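Local coordinates for cell surface protein (Faecalibacterium prausnitzii A2-165, PDB 4GT6), which is of unknown function but, as a leucine-rich-repeat cell surface protein, probably binds other proteins outside the cell, at residues T323-D328 against E350-N355. Residues are numbered along the deposited sequence; the frame is centred on the assembly and turned at random.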
ATOM      1  N   THR A 323      18.996  20.418  10.645  1.00 16.68           N
ATOM      2  CA  THR A 323      18.422  21.411  11.570  1.00 17.56           C
ATOM      3  C   THR A 323      17.385  20.780  12.495  1.00 20.75           C
ATOM      4  O   THR A 323      17.028  21.365  13.517  1.00 19.70           O
ATOM      5  CB  THR A 323      17.805  22.577  10.793  1.00 20.92           C
ATOM      6  OG1 THR A 323      16.705  22.071  10.030  1.00 22.77           O
ATOM      7  CG2 THR A 323      18.817  23.272   9.895  1.00 20.30           C
ATOM      8  N   GLN A 324      16.871  19.610  12.121  1.00 18.31           N
ATOM      9  CA  GLN A 324      15.889  18.932  12.963  1.00 19.84           C
ATOM     10  C   GLN A 324      15.924  17.433  12.744  1.00 21.58           C
ATOM     11  O   GLN A 324      16.196  16.955  11.641  1.00 19.74           O
ATOM     12  CB  GLN A 324      14.462  19.485  12.749  1.00 22.05           C
ATOM     13  CG  GLN A 324      13.967  19.431  11.306  1.00 31.96           C
ATOM     14  CD  GLN A 324      12.590  20.020  11.111  1.00 50.26           C
ATOM     15  OE1 GLN A 324      12.038  20.722  11.963  1.00 43.38           O
ATOM     16  NE2 GLN A 324      12.006  19.740   9.967  1.00 46.12           N
ATOM     17  N   ILE A 325      15.658  16.706  13.835  1.00 20.48           N
ATOM     18  CA  ILE A 325      15.573  15.252  13.935  1.00 19.90           C
ATOM     19  C   ILE A 325      14.132  15.026  14.371  1.00 25.48           C
ATOM     20  O   ILE A 325      13.790  15.392  15.490  1.00 26.03           O
ATOM     21  CB  ILE A 325      16.640  14.726  14.940  1.00 23.41           C
ATOM     22  CG1 ILE A 325      18.079  15.035  14.462  1.00 22.61           C
ATOM     23  CG2 ILE A 325      16.443  13.228  15.239  1.00 25.81           C
ATOM     24  CD1 ILE A 325      19.212  14.697  15.519  1.00 26.60           C
ATOM     25  N   LEU A 326      13.275  14.513  13.481  1.00 19.61           N
ATOM     26  CA  LEU A 326      11.847  14.438  13.781  1.00 20.29           C
ATOM     27  C   LEU A 326      11.446  13.253  14.675  1.00 21.99           C
ATOM     28  O   LEU A 326      12.286  12.463  15.108  1.00 20.88           O
ATOM     29  CB  LEU A 326      11.019  14.461  12.476  1.00 20.71           C
ATOM     30  CG  LEU A 326      11.170  15.721  11.580  1.00 26.94           C
ATOM     31  CD1 LEU A 326      10.135  15.697  10.438  1.00 27.86           C
ATOM     32  CD2 LEU A 326      11.001  17.013  12.385  1.00 30.12           C
ATOM     33  N   ASP A 327      10.147  13.173  14.996  1.00 20.51           N
ATOM     34  CA  ASP A 327       9.595  12.163  15.907  1.00 21.42           C
ATOM     35  C   ASP A 327      10.020  10.740  15.548  1.00 23.47           C
ATOM     36  O   ASP A 327      10.042  10.378  14.379  1.00 21.69           O
ATOM     37  CB  ASP A 327       8.066  12.244  15.927  1.00 24.57           C
ATOM     38  CG  ASP A 327       7.539  13.327  16.860  1.00 41.89           C
ATOM     39  OD1 ASP A 327       7.675  13.169  18.095  1.00 47.01           O
ATOM     40  OD2 ASP A 327       6.958  14.298  16.363  1.00 46.24           O
ATOM     41  N   ASP A 328      10.411   9.953  16.569  1.00 20.80           N
ATOM     42  CA  ASP A 328      10.786   8.550  16.430  1.00 20.99           C
ATOM     43  C   ASP A 328      11.956   8.293  15.445  1.00 23.11           C
ATOM     44  O   ASP A 328      12.133   7.152  15.036  1.00 22.78           O
ATOM     45  CB  ASP A 328       9.552   7.730  15.963  1.00 22.85           C
ATOM     46  CG  ASP A 328       8.431   7.611  16.971  1.00 38.12           C
ATOM     47  OD1 ASP A 328       8.686   7.847  18.178  1.00 36.42           O
ATOM     48  OD2 ASP A 328       7.313   7.221  16.566  1.00 44.73           O
ATOM     49  N   GLU A 350      11.267  14.472  22.187  1.00 27.58           N
ATOM     50  CA  GLU A 350      11.650  13.419  23.133  0.50 28.35           C
ATOM     51  C   GLU A 350      11.548  12.016  22.494  1.00 32.06           C
ATOM     52  O   GLU A 350      12.346  11.133  22.804  1.00 32.22           O
ATOM     53  CB  GLU A 350      10.764  13.497  24.386  0.50 31.24           C
ATOM     54  CG  GLU A 350      11.331  12.773  25.596  0.50 42.81           C
ATOM     55  CD  GLU A 350      10.400  12.655  26.790  0.50 60.96           C
ATOM     56  OE1 GLU A 350       9.412  13.422  26.865  0.50 50.45           O
ATOM     57  OE2 GLU A 350      10.663  11.789  27.656  0.50 51.02           O
ATOM     58  N   SER A 351      10.582  11.812  21.577  1.00 27.99           N
ATOM     59  CA  SER A 351      10.393  10.489  20.961  1.00 26.64           C
ATOM     60  C   SER A 351      11.531  10.095  19.993  1.00 27.78           C
ATOM     61  O   SER A 351      11.663   8.911  19.682  1.00 26.44           O
ATOM     62  CB  SER A 351       9.065  10.429  20.220  1.00 27.67           C
ATOM     63  OG  SER A 351       9.167  11.226  19.052  1.00 29.38           O
ATOM     64  N   ALA A 352      12.348  11.065  19.527  1.00 24.46           N
ATOM     65  CA  ALA A 352      13.420  10.774  18.564  1.00 23.85           C
ATOM     66  C   ALA A 352      14.414   9.731  19.110  1.00 28.21           C
ATOM     67  O   ALA A 352      14.896   8.902  18.346  1.00 26.80           O
ATOM     68  CB  ALA A 352      14.151  12.054  18.184  1.00 24.14           C
ATOM     69  N   PHE A 353      14.668   9.732  20.424  1.00 26.18           N
ATOM     70  CA  PHE A 353      15.602   8.777  21.021  1.00 27.30           C
ATOM     71  C   PHE A 353      14.908   7.908  22.078  1.00 34.49           C
ATOM     72  O   PHE A 353      15.555   7.456  23.026  1.00 36.34           O
ATOM     73  CB  PHE A 353      16.832   9.522  21.591  1.00 29.36           C
ATOM     74  CG  PHE A 353      17.666  10.127  20.485  1.00 29.08           C
ATOM     75  CD1 PHE A 353      18.539   9.340  19.739  1.00 30.34           C
ATOM     76  CD2 PHE A 353      17.533  11.468  20.147  1.00 29.37           C
ATOM     77  CE1 PHE A 353      19.277   9.886  18.692  1.00 29.62           C
ATOM     78  CE2 PHE A 353      18.273  12.017  19.093  1.00 31.19           C
ATOM     79  CZ  PHE A 353      19.129  11.220  18.365  1.00 28.80           C
ATOM     80  N   SER A 354      13.597   7.625  21.884  1.00 31.58           N
ATOM     81  CA  SER A 354      12.825   6.779  22.795  1.00 32.64           C
ATOM     82  C   SER A 354      13.268   5.329  22.643  1.00 35.51           C
ATOM     83  O   SER A 354      13.650   4.917  21.548  1.00 33.30           O
ATOM     84  CB  SER A 354      11.326   6.922  22.540  1.00 36.36           C
ATOM     85  OG  SER A 354      10.986   6.628  21.196  1.00 44.22           O
ATOM     86  N   ASN A 355      13.276   4.574  23.750  1.00 33.84           N
ATOM     87  CA  ASN A 355      13.694   3.160  23.798  1.00 35.06           C
ATOM     88  C   ASN A 355      15.102   2.952  23.184  1.00 37.87           C
ATOM     89  O   ASN A 355      15.317   2.041  22.376  1.00 37.70           O
ATOM     90  CB  ASN A 355      12.655   2.241  23.127  1.00 37.98           C
ATOM     91  CG  ASN A 355      11.353   2.142  23.877  1.00 67.09           C
ATOM     92  OD1 ASN A 355      10.309   2.614  23.417  1.00 61.11           O
ATOM     93  ND2 ASN A 355      11.377   1.505  25.038  1.00 63.22           N
TER
HETATM   94  O   HOH W   1       8.230  13.474  21.501  1.00 33.48           O
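Ser351 reaches across to Asp327 and Asp328 with one hydroxyl that both gives and takes a hydrogen bond. Its OG, set between the backbone N and the carbonyl carbon (chi1 72°), donates to OD1 of Asp327 at 2.6 Å, on the anti lone pair of that oxygen. The same OG accepts the backbone N-H of Asp328, N to OG 3.1 Å and bent to 142° at the hydrogen. A water accepts from Ser351 N at 2.9 Å and gives a weak bond to OD1 of Asp327. An alanine at Ser351 would probably leave the Asp328 N-H and the Asp327 carboxylate without this shared partner, freeing the carboxylate to turn. Ala352 follows, its CB 3.6 Å from Leu326 O and 3.9 Å from Ile325 CG2. Here successive turns of a BspA-type leucine-rich-repeat solenoid stack: the short strand 324-325 leads into the turn at 326-328, against which the helix-like turn 350-352 of the following coil is laid. The ring of Phe353 meets Ile325 CG2 obliquely through CE2 (4.4 Å) and lies nearly parallel to Phe330. Ser354 closes the turn backward, its OG and N both donating to Ser351 O from the same face of the carbonyl plane, OG at 2.8 Å.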